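Rubredoxin\:oxygen oxidoreductase (Desulfovibrio gigas, PDB 1E5D) reduces one molecule of dioxygen to two molecules of water in a four-electron reaction, using flavin mononucleotide and a diiron centre. Local coordinates at residues D260-S265 and G317-V322; S311-N316 and G346-S351; R135-Y140 and S153-E158. One frame throughout, in Å; residues are numbered along the deposited sequence.

Contacts 1 and 2 are both buried, their centres 9 Å apart in the flavodoxin-like domain. They share one FMN, and Leu319 of contact 1 packs on His314 of contact 2. In contact 1 a loop meets the start of helix 320-331 through apolar side chains and a water; in contact 2 direct polar bonds join the segments beside the flavin ring. Contact 3 lies in the lactamase-like domain, its centre 52 Å from that of contact 1 and 58 Å from that of contact 2. Only partly buried, it relies on a reciprocal pair of backbone bonds within a hairpin, with an aliphatic-aromatic contact and a salt bridge added.

Contact 1 (D260-S265 and G317-V322). With FMN (flavin mononucleotide), chain C.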
loop_
_atom_site.group_PDB
_atom_site.type_symbol
_atom_site.label_atom_id
_atom_site.label_comp_id
_atom_site.label_asym_id
_atom_site.label_seq_id
_atom_site.Cartn_x
_atom_site.Cartn_y
_atom_site.Cartn_z
ATOM N N ASP A 260 -2.425 2.514 10.904
ATOM C CA ASP A 260 -3.113 1.283 10.561
ATOM C C ASP A 260 -3.049 0.390 11.796
ATOM O O ASP A 260 -2.321 0.680 12.750
ATOM C CB ASP A 260 -2.529 0.613 9.332
ATOM C CG ASP A 260 -3.512 -0.340 8.679
ATOM O OD1 ASP A 260 -4.617 -0.525 9.235
ATOM O OD2 ASP A 260 -3.183 -0.911 7.627
ATOM N N SER A 261 -3.829 -0.680 11.805
ATOM C CA SER A 261 -3.935 -1.489 13.021
ATOM C C SER A 261 -4.543 -2.840 12.700
ATOM O O SER A 261 -5.308 -2.959 11.738
ATOM C CB SER A 261 -4.785 -0.734 14.035
ATOM O OG SER A 261 -4.916 -1.474 15.236
ATOM N N MET A 262 -4.221 -3.871 13.476
ATOM C CA MET A 262 -4.879 -5.155 13.217
ATOM C C MET A 262 -5.953 -5.409 14.266
ATOM O O MET A 262 -7.065 -5.779 13.899
ATOM C CB MET A 262 -3.883 -6.318 13.178
ATOM C CG MET A 262 -2.713 -6.043 12.246
ATOM S SD MET A 262 -1.332 -7.176 12.466
ATOM C CE MET A 262 -0.437 -6.351 13.790
ATOM N N TRP A 263 -5.617 -5.209 15.531
ATOM C CA TRP A 263 -6.519 -5.535 16.637
ATOM C C TRP A 263 -6.961 -4.306 17.417
ATOM O O TRP A 263 -7.409 -4.371 18.557
ATOM C CB TRP A 263 -5.863 -6.579 17.567
ATOM C CG TRP A 263 -5.860 -7.912 16.863
ATOM C CD1 TRP A 263 -4.801 -8.545 16.277
ATOM C CD2 TRP A 263 -7.002 -8.756 16.679
ATOM N NE1 TRP A 263 -5.224 -9.745 15.738
ATOM C CE2 TRP A 263 -6.566 -9.896 15.971
ATOM C CE3 TRP A 263 -8.348 -8.657 17.043
ATOM C CZ2 TRP A 263 -7.430 -10.934 15.619
ATOM C CZ3 TRP A 263 -9.199 -9.687 16.694
ATOM C CH2 TRP A 263 -8.740 -10.809 15.991
ATOM N N HIS A 264 -6.862 -3.150 16.775
ATOM C CA HIS A 264 -7.426 -1.908 17.263
ATOM C C HIS A 264 -6.719 -1.259 18.426
ATOM O O HIS A 264 -7.219 -0.218 18.872
ATOM C CB HIS A 264 -8.906 -2.158 17.678
ATOM C CG HIS A 264 -9.616 -2.616 16.436
ATOM N ND1 HIS A 264 -9.815 -1.769 15.368
ATOM C CD2 HIS A 264 -10.110 -3.822 16.090
ATOM C CE1 HIS A 264 -10.435 -2.434 14.414
ATOM N NE2 HIS A 264 -10.628 -3.676 14.827
ATOM N N SER A 265 -5.610 -1.791 18.934
ATOM C CA SER A 265 -5.028 -1.039 20.059
ATOM C C SER A 265 -4.360 0.214 19.519
ATOM O O SER A 265 -4.437 1.297 20.106
ATOM C CB SER A 265 -4.048 -1.885 20.860
ATOM O OG SER A 265 -4.687 -2.971 21.504
ATOM N N GLY A 317 8.473 -5.041 12.010
ATOM C CA GLY A 317 8.365 -3.781 11.302
ATOM C C GLY A 317 6.974 -3.182 11.439
ATOM O O GLY A 317 6.234 -3.496 12.370
ATOM N N ILE A 318 6.655 -2.322 10.478
ATOM C CA ILE A 318 5.379 -1.624 10.466
ATOM C C ILE A 318 4.479 -2.220 9.391
ATOM O O ILE A 318 4.966 -2.912 8.501
ATOM C CB ILE A 318 5.571 -0.123 10.199
ATOM C CG1 ILE A 318 6.119 0.167 8.800
ATOM C CG2 ILE A 318 6.453 0.516 11.258
ATOM C CD1 ILE A 318 6.090 1.633 8.418
ATOM N N LEU A 319 3.192 -1.944 9.505
ATOM C CA LEU A 319 2.214 -2.425 8.541
ATOM C C LEU A 319 2.452 -1.821 7.162
ATOM O O LEU A 319 2.843 -0.677 6.971
ATOM C CB LEU A 319 0.794 -2.142 9.041
ATOM C CG LEU A 319 0.320 -2.994 10.227
ATOM C CD1 LEU A 319 -1.080 -2.568 10.662
ATOM C CD2 LEU A 319 0.339 -4.471 9.877
ATOM N N PRO A 320 2.201 -2.677 6.167
ATOM C CA PRO A 320 2.520 -2.382 4.774
ATOM C C PRO A 320 1.956 -1.048 4.302
ATOM O O PRO A 320 2.650 -0.251 3.676
ATOM C CB PRO A 320 1.797 -3.507 4.030
ATOM C CG PRO A 320 1.734 -4.629 5.010
ATOM C CD PRO A 320 1.577 -4.004 6.357
ATOM N N TYR A 321 0.685 -0.810 4.593
ATOM C CA TYR A 321 -0.005 0.386 4.139
ATOM C C TYR A 321 0.555 1.631 4.810
ATOM O O TYR A 321 0.540 2.728 4.247
ATOM C CB TYR A 321 -1.501 0.262 4.424
ATOM C CG TYR A 321 -2.208 -0.709 3.519
ATOM C CD1 TYR A 321 -1.700 -0.976 2.254
ATOM C CD2 TYR A 321 -3.367 -1.356 3.920
ATOM C CE1 TYR A 321 -2.330 -1.864 1.404
ATOM C CE2 TYR A 321 -4.007 -2.249 3.072
ATOM C CZ TYR A 321 -3.483 -2.500 1.824
ATOM O OH TYR A 321 -4.112 -3.380 0.975
ATOM N N VAL A 322 1.064 1.457 6.033
ATOM C CA VAL A 322 1.732 2.597 6.661
ATOM C C VAL A 322 3.057 2.876 5.959
ATOM O O VAL A 322 3.411 4.011 5.660
ATOM C CB VAL A 322 1.953 2.365 8.163
ATOM C CG1 VAL A 322 2.711 3.539 8.754
ATOM C CG2 VAL A 322 0.616 2.181 8.862
HETATM N N1 FMN C . 4.612 -7.814 17.899
HETATM C C2 FMN C . 5.930 -7.708 17.996
HETATM O O2 FMN C . 6.478 -7.338 19.000
HETATM N N3 FMN C . 6.785 -8.020 16.905
HETATM C C4 FMN C . 6.319 -8.791 15.855
HETATM O O4 FMN C . 7.083 -9.005 14.932
HETATM C C4A FMN C . 4.876 -8.954 15.765
HETATM N N5 FMN C . 4.303 -9.359 14.608
HETATM C C5A FMN C . 3.001 -9.789 14.699
HETATM C C6 FMN C . 2.412 -10.342 13.533
HETATM C C7 FMN C . 1.058 -10.560 13.454
HETATM C C7M FMN C . 0.429 -10.862 12.120
HETATM C C8 FMN C . 0.203 -10.182 14.563
HETATM C C8M FMN C . -1.244 -10.617 14.584
HETATM C C9 FMN C . 0.802 -9.827 15.782
HETATM C C9A FMN C . 2.143 -9.439 15.778
HETATM N N10 FMN C . 2.745 -8.700 16.843
HETATM C C10 FMN C . 4.061 -8.520 16.890
HETATM C "C1'" FMN C . 1.883 -8.372 18.004
HETATM C "C2'" FMN C . 1.084 -7.069 17.749
HETATM O "O2'" FMN C . 1.977 -5.979 17.552
HETATM C "C3'" FMN C . 0.256 -6.853 19.005
HETATM O "O3'" FMN C . -0.853 -7.742 18.907
HETATM C "C4'" FMN C . -0.267 -5.416 19.085
HETATM O "O4'" FMN C . -1.070 -5.255 20.265
HETATM C "C5'" FMN C . -1.076 -5.164 17.831
HETATM O "O5'" FMN C . -1.653 -3.703 17.883
HETATM P P FMN C . -2.935 -3.337 17.145
HETATM O O1P FMN C . -2.897 -1.818 16.965
HETATM O O2P FMN C . -3.103 -4.075 15.975
HETATM O O3P FMN C . -4.084 -3.668 17.982
HETATM O O HOH W 1 -1.288 -2.122 6.254
#
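Asp260 meets Leu319, Tyr321 and Val322 atom by atom. Asp260 CB rests 3.5 Å from Val322 CG2 and also touches Leu319 CD1, 3.7 Å away. CG stands anti to the backbone N (chi1 -159°) and still lies against that leucine methyl. Beyond it the carboxylate divides its work. Asp260 OD1 accepts Ser261 N at 2.7 Å from above the carboxylate plane; a hydrogen bond from Trp288 NE1 and a salt bridge to Lys290 gather on the same oxygen. Asp260 OD2 comes to the edge of the Tyr321 ring, 3.7 Å from Tyr321 CD2, with the carboxylate and ring planes only 13° apart. A water donates to Asp260 OD2 across 2.6 Å and accepts from Tyr321 N, linking the acid to the first turn of helix 320-331. The loop that Asp260 opens, between strand 254-259 and helix 265-279, is the phosphate-binding loop of the flavodoxin-like fold. Ser261 OG donates to FMN O1P, 2.7 Å away, Met262 N and Trp263 N converge on O2P, and Ser265 N binds O3P. Met262 SD packs 4.1 Å from Leu319 CD2 and also touches the dimethylbenzene end of the flavin. Trp263 NE1 bonds to Glu81 of the second subunit, a ligand of that subunit's diiron centre.

Contact 2 (S311-N316 and G346-S351). With FMN (flavin mononucleotide), chain C.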
loop_
_atom_site.group_PDB
_atom_site.type_symbol
_atom_site.label_atom_id
_atom_site.label_comp_id
_atom_site.label_asym_id
_atom_site.label_seq_id
_atom_site.Cartn_x
_atom_site.Cartn_y
_atom_site.Cartn_z
ATOM N N SER A 311 1.578 2.753 14.080
ATOM C CA SER A 311 1.499 1.397 13.564
ATOM C C SER A 311 1.870 0.403 14.661
ATOM O O SER A 311 2.768 0.628 15.467
ATOM C CB SER A 311 2.406 1.187 12.357
ATOM O OG SER A 311 2.455 -0.190 12.023
ATOM N N PRO A 312 1.162 -0.713 14.680
ATOM C CA PRO A 312 1.576 -1.792 15.578
ATOM C C PRO A 312 2.824 -2.437 15.005
ATOM O O PRO A 312 3.165 -2.236 13.842
ATOM C CB PRO A 312 0.392 -2.754 15.517
ATOM C CG PRO A 312 -0.201 -2.524 14.165
ATOM C CD PRO A 312 -0.032 -1.045 13.901
ATOM N N THR A 313 3.549 -3.235 15.780
ATOM C CA THR A 313 4.668 -3.928 15.138
ATOM C C THR A 313 4.176 -5.172 14.414
ATOM O O THR A 313 3.573 -6.083 14.973
ATOM C CB THR A 313 5.748 -4.318 16.160
ATOM O OG1 THR A 313 6.231 -3.107 16.753
ATOM C CG2 THR A 313 6.907 -4.987 15.446
ATOM N N HIS A 314 4.449 -5.218 13.113
ATOM C CA HIS A 314 4.062 -6.387 12.337
ATOM C C HIS A 314 5.325 -7.012 11.755
ATOM O O HIS A 314 5.976 -6.356 10.947
ATOM C CB HIS A 314 3.077 -6.010 11.233
ATOM C CG HIS A 314 2.613 -7.167 10.406
ATOM N ND1 HIS A 314 2.967 -7.349 9.090
ATOM C CD2 HIS A 314 1.819 -8.220 10.717
ATOM C CE1 HIS A 314 2.412 -8.453 8.628
ATOM N NE2 HIS A 314 1.701 -9.009 9.597
ATOM N N ASN A 315 5.624 -8.230 12.187
ATOM C CA ASN A 315 6.823 -8.922 11.721
ATOM C C ASN A 315 8.053 -8.024 11.778
ATOM O O ASN A 315 8.689 -7.750 10.760
ATOM C CB ASN A 315 6.596 -9.455 10.304
ATOM C CG ASN A 315 5.492 -10.494 10.268
ATOM O OD1 ASN A 315 5.305 -11.300 11.179
ATOM N ND2 ASN A 315 4.740 -10.474 9.176
ATOM N N ASN A 316 8.378 -7.551 12.976
ATOM C CA ASN A 316 9.605 -6.797 13.208
ATOM C C ASN A 316 9.643 -5.472 12.470
ATOM O O ASN A 316 10.705 -4.869 12.336
ATOM C CB ASN A 316 10.816 -7.664 12.808
ATOM C CG ASN A 316 10.795 -8.933 13.658
ATOM O OD1 ASN A 316 10.682 -10.040 13.144
ATOM N ND2 ASN A 316 10.880 -8.727 14.971
ATOM N N GLY A 346 4.032 -6.554 20.575
ATOM C CA GLY A 346 3.829 -7.750 21.380
ATOM C C GLY A 346 5.104 -8.255 22.022
ATOM O O GLY A 346 5.086 -8.883 23.082
ATOM N N TRP A 347 6.250 -7.996 21.398
ATOM C CA TRP A 347 7.519 -8.443 21.963
ATOM C C TRP A 347 8.693 -7.636 21.426
ATOM O O TRP A 347 9.395 -6.983 22.195
ATOM C CB TRP A 347 7.735 -9.929 21.694
ATOM C CG TRP A 347 7.601 -10.412 20.289
ATOM C CD1 TRP A 347 8.601 -10.555 19.366
ATOM C CD2 TRP A 347 6.394 -10.827 19.634
ATOM N NE1 TRP A 347 8.093 -11.030 18.182
ATOM C CE2 TRP A 347 6.739 -11.204 18.322
ATOM C CE3 TRP A 347 5.057 -10.914 20.035
ATOM C CZ2 TRP A 347 5.795 -11.663 17.400
ATOM C CZ3 TRP A 347 4.124 -11.366 19.125
ATOM C CH2 TRP A 347 4.500 -11.732 17.826
ATOM N N SER A 348 8.920 -7.675 20.118
ATOM C CA SER A 348 10.089 -7.005 19.550
ATOM C C SER A 348 9.920 -5.492 19.618
ATOM O O SER A 348 10.859 -4.798 20.019
ATOM C CB SER A 348 10.356 -7.483 18.128
ATOM O OG SER A 348 9.202 -7.551 17.329
ATOM N N GLY A 349 8.751 -4.964 19.264
ATOM C CA GLY A 349 8.469 -3.556 19.459
ATOM C C GLY A 349 9.186 -2.584 18.550
ATOM O O GLY A 349 9.383 -1.422 18.931
ATOM N N GLU A 350 9.598 -2.971 17.343
ATOM C CA GLU A 350 10.309 -2.057 16.467
ATOM C C GLU A 350 9.492 -0.906 15.892
ATOM O O GLU A 350 10.116 0.057 15.434
ATOM C CB GLU A 350 10.877 -2.827 15.250
ATOM C CG GLU A 350 12.026 -3.752 15.600
ATOM C CD GLU A 350 11.576 -5.188 15.771
ATOM O OE1 GLU A 350 10.446 -5.393 16.263
ATOM O OE2 GLU A 350 12.364 -6.087 15.411
ATOM N N SER A 351 8.173 -0.952 15.832
ATOM C CA SER A 351 7.415 -0.011 15.008
ATOM C C SER A 351 7.700 1.443 15.350
ATOM O O SER A 351 7.951 2.256 14.458
ATOM C CB SER A 351 5.907 -0.282 15.095
ATOM O OG SER A 351 5.421 -0.158 16.419
HETATM N N1 FMN C . 4.612 -7.814 17.899
HETATM C C2 FMN C . 5.930 -7.708 17.996
HETATM O O2 FMN C . 6.478 -7.338 19.000
HETATM N N3 FMN C . 6.785 -8.020 16.905
HETATM C C4 FMN C . 6.319 -8.791 15.855
HETATM O O4 FMN C . 7.083 -9.005 14.932
HETATM C C4A FMN C . 4.876 -8.954 15.765
HETATM N N5 FMN C . 4.303 -9.359 14.608
HETATM C C5A FMN C . 3.001 -9.789 14.699
HETATM C C6 FMN C . 2.412 -10.342 13.533
HETATM C C7 FMN C . 1.058 -10.560 13.454
HETATM C C7M FMN C . 0.429 -10.862 12.120
HETATM C C8 FMN C . 0.203 -10.182 14.563
HETATM C C8M FMN C . -1.244 -10.617 14.584
HETATM C C9 FMN C . 0.802 -9.827 15.782
HETATM C C9A FMN C . 2.143 -9.439 15.778
HETATM N N10 FMN C . 2.745 -8.700 16.843
HETATM C C10 FMN C . 4.061 -8.520 16.890
HETATM C "C1'" FMN C . 1.883 -8.372 18.004
HETATM C "C2'" FMN C . 1.084 -7.069 17.749
HETATM O "O2'" FMN C . 1.977 -5.979 17.552
HETATM C "C3'" FMN C . 0.256 -6.853 19.005
HETATM O "O3'" FMN C . -0.853 -7.742 18.907
HETATM C "C4'" FMN C . -0.267 -5.416 19.085
HETATM O "O4'" FMN C . -1.070 -5.255 20.265
HETATM C "C5'" FMN C . -1.076 -5.164 17.831
HETATM O "O5'" FMN C . -1.653 -3.703 17.883
HETATM P P FMN C . -2.935 -3.337 17.145
HETATM O O1P FMN C . -2.897 -1.818 16.965
HETATM O O2P FMN C . -3.103 -4.075 15.975
HETATM O O3P FMN C . -4.084 -3.668 17.982
#
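Asn316 lies alongside Glu350, the two side chains pointing the same way with amide and carboxylate planes 70° apart. Asn316 ND2 donates to Glu350 OE2 at 3.1 Å, meeting it on the syn side, while Asn316 OD1 is taken by Arg333 of the second subunit. Deeper in, Thr313 OG1 accepts Ser351 N at 3.0 Å. The other branch, Thr313 CG2, anti to the backbone N, faces the flavin, 3.4 Å from FMN N3. Ser351 OG donates to Ser311 O over 2.9 Å, tilted 31° from the carbonyl plane, tying the start of helix 350-361 to the loop after strand 306-310. Trp347 covers the flavin face opposite Thr313, with FMN C2 3.5 Å above the centre of the indole. Backbone groups line the flavin rim: Asn315 N donates to FMN N5 at 3.0 Å, and Asn316 N to FMN O4 at 2.8 Å. Gly346 and Gly349 turn their N-H groups on O2, and Gly346 N also reaches N1, which may help stabilise negative charge at this end of the ring. Two loops after adjacent parallel strands, holding the pyrimidine end of the isoalloxazine between Trp347 and Thr313, form the flavin site of a flavodoxin-like domain.

Contact 3 (R135-Y140 and S153-E158); sequences RTVTFY and SWFADE
Phe155 holds CG anti to its carbonyl carbon (chi1 -76°), and its ring lies against Val137 on the neighbouring strand; Glu158, bent at chi2 (93°), turns its carboxylate back toward Arg135. Val137 CB stands over one face of the Phe155 ring, 4.0 Å from the ring centroid and 23° off the normal, a CH-pi contact displaced toward the rim. Arg135 CB meets the edge of the same ring, 3.9 Å from Phe155 CE1. Farther out, the arginine crosses Glu158 at about a right angle. Arg135 NH1 forms a salt bridge with Glu158 OE2 at 2.9 Å, coming from above the carboxylate plane, while NH2 is held by Glu41 O. The backbone supplies the regular part of the contact. Thr138 and Trp154 are an antiparallel hydrogen-bonded pair: Thr138 N donates to Trp154 O at 2.6 Å, and Trp154 N returns a bond to Thr138 O at 2.7 Å. Phe139 and Ser153 follow as a non-hydrogen-bonded pair, with Ser153 OG in the plane of the phenyl ring, 3.2 Å from Phe139 CE1. The hydroxyl's hydrogen-bond partner is Gln78 OE1, and the next residue in sequence, His79, lines the diiron pocket. Just past the end of strand 151-155, a water donates to Thr136 O and accepts from Ala156 N, spanning the gap between the chains. On the Thr138 side, Tyr140 CE2 packs 3.9 Å from Trp154 CB. The hairpin belongs to one of the two mixed sheets of the metallo-beta-lactamase-like domain. Strand 136-141 is flanked by 129-131, with Val137 and Phe139 touching Leu130, while strand 151-155 lies next to 160-164; Phe10 of strand 10-17, in the other sheet, meets the Phe155 ring edge-to-face.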
loop_
_atom_site.group_PDB
_atom_site.type_symbol
_atom_site.label_atom_id
_atom_site.label_comp_id
_atom_site.label_asym_id
_atom_site.label_seq_id
_atom_site.Cartn_x
_atom_site.Cartn_y
_atom_site.Cartn_z
ATOM N N ARG A 135 0.470 37.398 -33.918
ATOM C CA ARG A 135 0.859 37.290 -32.507
ATOM C C ARG A 135 2.304 36.849 -32.380
ATOM O O ARG A 135 2.874 36.293 -33.315
ATOM C CB ARG A 135 -0.063 36.318 -31.764
ATOM C CG ARG A 135 -1.451 36.896 -31.551
ATOM C CD ARG A 135 -2.476 35.886 -31.090
ATOM N NE ARG A 135 -3.475 35.575 -32.115
ATOM C CZ ARG A 135 -4.747 35.949 -32.011
ATOM N NH1 ARG A 135 -5.123 36.636 -30.938
ATOM N NH2 ARG A 135 -5.640 35.659 -32.944
ATOM N N THR A 136 2.902 37.083 -31.215
ATOM C CA THR A 136 4.230 36.502 -30.967
ATOM C C THR A 136 4.267 35.887 -29.571
ATOM O O THR A 136 3.930 36.505 -28.561
ATOM C CB THR A 136 5.351 37.527 -31.205
ATOM O OG1 THR A 136 6.185 37.654 -30.050
ATOM C CG2 THR A 136 4.767 38.909 -31.480
ATOM N N VAL A 137 4.662 34.616 -29.496
ATOM C CA VAL A 137 4.644 33.912 -28.215
ATOM C C VAL A 137 6.034 33.851 -27.607
ATOM O O VAL A 137 7.038 33.815 -28.322
ATOM C CB VAL A 137 4.064 32.494 -28.377
ATOM C CG1 VAL A 137 4.841 31.708 -29.420
ATOM C CG2 VAL A 137 4.060 31.769 -27.041
ATOM N N THR A 138 6.105 33.842 -26.276
ATOM C CA THR A 138 7.406 33.776 -25.608
ATOM C C THR A 138 7.524 32.548 -24.716
ATOM O O THR A 138 6.605 32.206 -23.969
ATOM C CB THR A 138 7.639 35.054 -24.788
ATOM O OG1 THR A 138 7.662 36.165 -25.695
ATOM C CG2 THR A 138 8.985 35.003 -24.087
ATOM N N PHE A 139 8.663 31.859 -24.789
ATOM C CA PHE A 139 8.834 30.604 -24.075
ATOM C C PHE A 139 9.662 30.742 -22.807
ATOM O O PHE A 139 10.771 31.275 -22.837
ATOM C CB PHE A 139 9.517 29.557 -24.972
ATOM C CG PHE A 139 8.713 29.240 -26.221
ATOM C CD1 PHE A 139 7.411 28.788 -26.117
ATOM C CD2 PHE A 139 9.267 29.400 -27.477
ATOM C CE1 PHE A 139 6.672 28.495 -27.249
ATOM C CE2 PHE A 139 8.530 29.112 -28.609
ATOM C CZ PHE A 139 7.230 28.665 -28.497
ATOM N N TYR A 140 9.113 30.231 -21.701
ATOM C CA TYR A 140 9.884 30.221 -20.458
ATOM C C TYR A 140 10.095 28.790 -19.978
ATOM O O TYR A 140 9.222 27.929 -20.106
ATOM C CB TYR A 140 9.207 31.074 -19.380
ATOM C CG TYR A 140 9.214 32.544 -19.736
ATOM C CD1 TYR A 140 10.410 33.254 -19.781
ATOM C CD2 TYR A 140 8.036 33.214 -20.031
ATOM C CE1 TYR A 140 10.428 34.598 -20.107
ATOM C CE2 TYR A 140 8.047 34.557 -20.359
ATOM C CZ TYR A 140 9.244 35.239 -20.395
ATOM O OH TYR A 140 9.245 36.576 -20.722
ATOM N N SER A 153 4.263 28.863 -21.964
ATOM C CA SER A 153 4.189 29.768 -23.106
ATOM C C SER A 153 3.410 31.029 -22.762
ATOM O O SER A 153 2.328 30.973 -22.196
ATOM C CB SER A 153 3.542 29.100 -24.319
ATOM O OG SER A 153 4.471 28.238 -24.948
ATOM N N TRP A 154 4.010 32.148 -23.130
ATOM C CA TRP A 154 3.465 33.450 -22.789
ATOM C C TRP A 154 3.110 34.264 -24.029
ATOM O O TRP A 154 3.939 34.460 -24.917
ATOM C CB TRP A 154 4.492 34.216 -21.960
ATOM C CG TRP A 154 4.075 35.572 -21.493
ATOM C CD1 TRP A 154 4.772 36.740 -21.631
ATOM C CD2 TRP A 154 2.861 35.904 -20.806
ATOM N NE1 TRP A 154 4.066 37.777 -21.076
ATOM C CE2 TRP A 154 2.890 37.292 -20.562
ATOM C CE3 TRP A 154 1.755 35.164 -20.377
ATOM C CZ2 TRP A 154 1.850 37.948 -19.903
ATOM C CZ3 TRP A 154 0.724 35.820 -19.724
ATOM C CH2 TRP A 154 0.778 37.203 -19.493
ATOM N N PHE A 155 1.871 34.715 -24.040
ATOM C CA PHE A 155 1.360 35.728 -24.951
ATOM C C PHE A 155 1.281 37.044 -24.171
ATOM O O PHE A 155 0.300 37.309 -23.476
ATOM C CB PHE A 155 0.008 35.328 -25.533
ATOM C CG PHE A 155 0.142 34.274 -26.627
ATOM C CD1 PHE A 155 0.381 34.632 -27.942
ATOM C CD2 PHE A 155 0.032 32.928 -26.319
ATOM C CE1 PHE A 155 0.519 33.686 -28.937
ATOM C CE2 PHE A 155 0.163 31.972 -27.309
ATOM C CZ PHE A 155 0.414 32.349 -28.616
ATOM N N ALA A 156 2.351 37.819 -24.286
ATOM C CA ALA A 156 2.493 39.069 -23.547
ATOM C C ALA A 156 1.387 40.047 -23.904
ATOM O O ALA A 156 0.773 40.685 -23.048
ATOM C CB ALA A 156 3.858 39.690 -23.808
ATOM N N ASP A 157 1.094 40.187 -25.196
ATOM C CA ASP A 157 0.019 41.127 -25.530
ATOM C C ASP A 157 -1.333 40.610 -25.068
ATOM O O ASP A 157 -2.065 41.333 -24.392
ATOM C CB ASP A 157 0.055 41.422 -27.032
ATOM C CG ASP A 157 1.277 42.273 -27.360
ATOM O OD1 ASP A 157 1.367 43.405 -26.835
ATOM O OD2 ASP A 157 2.135 41.791 -28.129
ATOM N N GLU A 158 -1.688 39.373 -25.401
ATOM C CA GLU A 158 -2.969 38.831 -24.969
ATOM C C GLU A 158 -2.990 38.498 -23.481
ATOM O O GLU A 158 -4.067 38.260 -22.931
ATOM C CB GLU A 158 -3.315 37.574 -25.771
ATOM C CG GLU A 158 -3.914 37.914 -27.131
ATOM C CD GLU A 158 -2.853 37.969 -28.215
ATOM O OE1 GLU A 158 -1.653 37.831 -27.892
ATOM O OE2 GLU A 158 -3.240 38.150 -29.390
HETATM O O HOH W 2 5.054 37.382 -26.008
#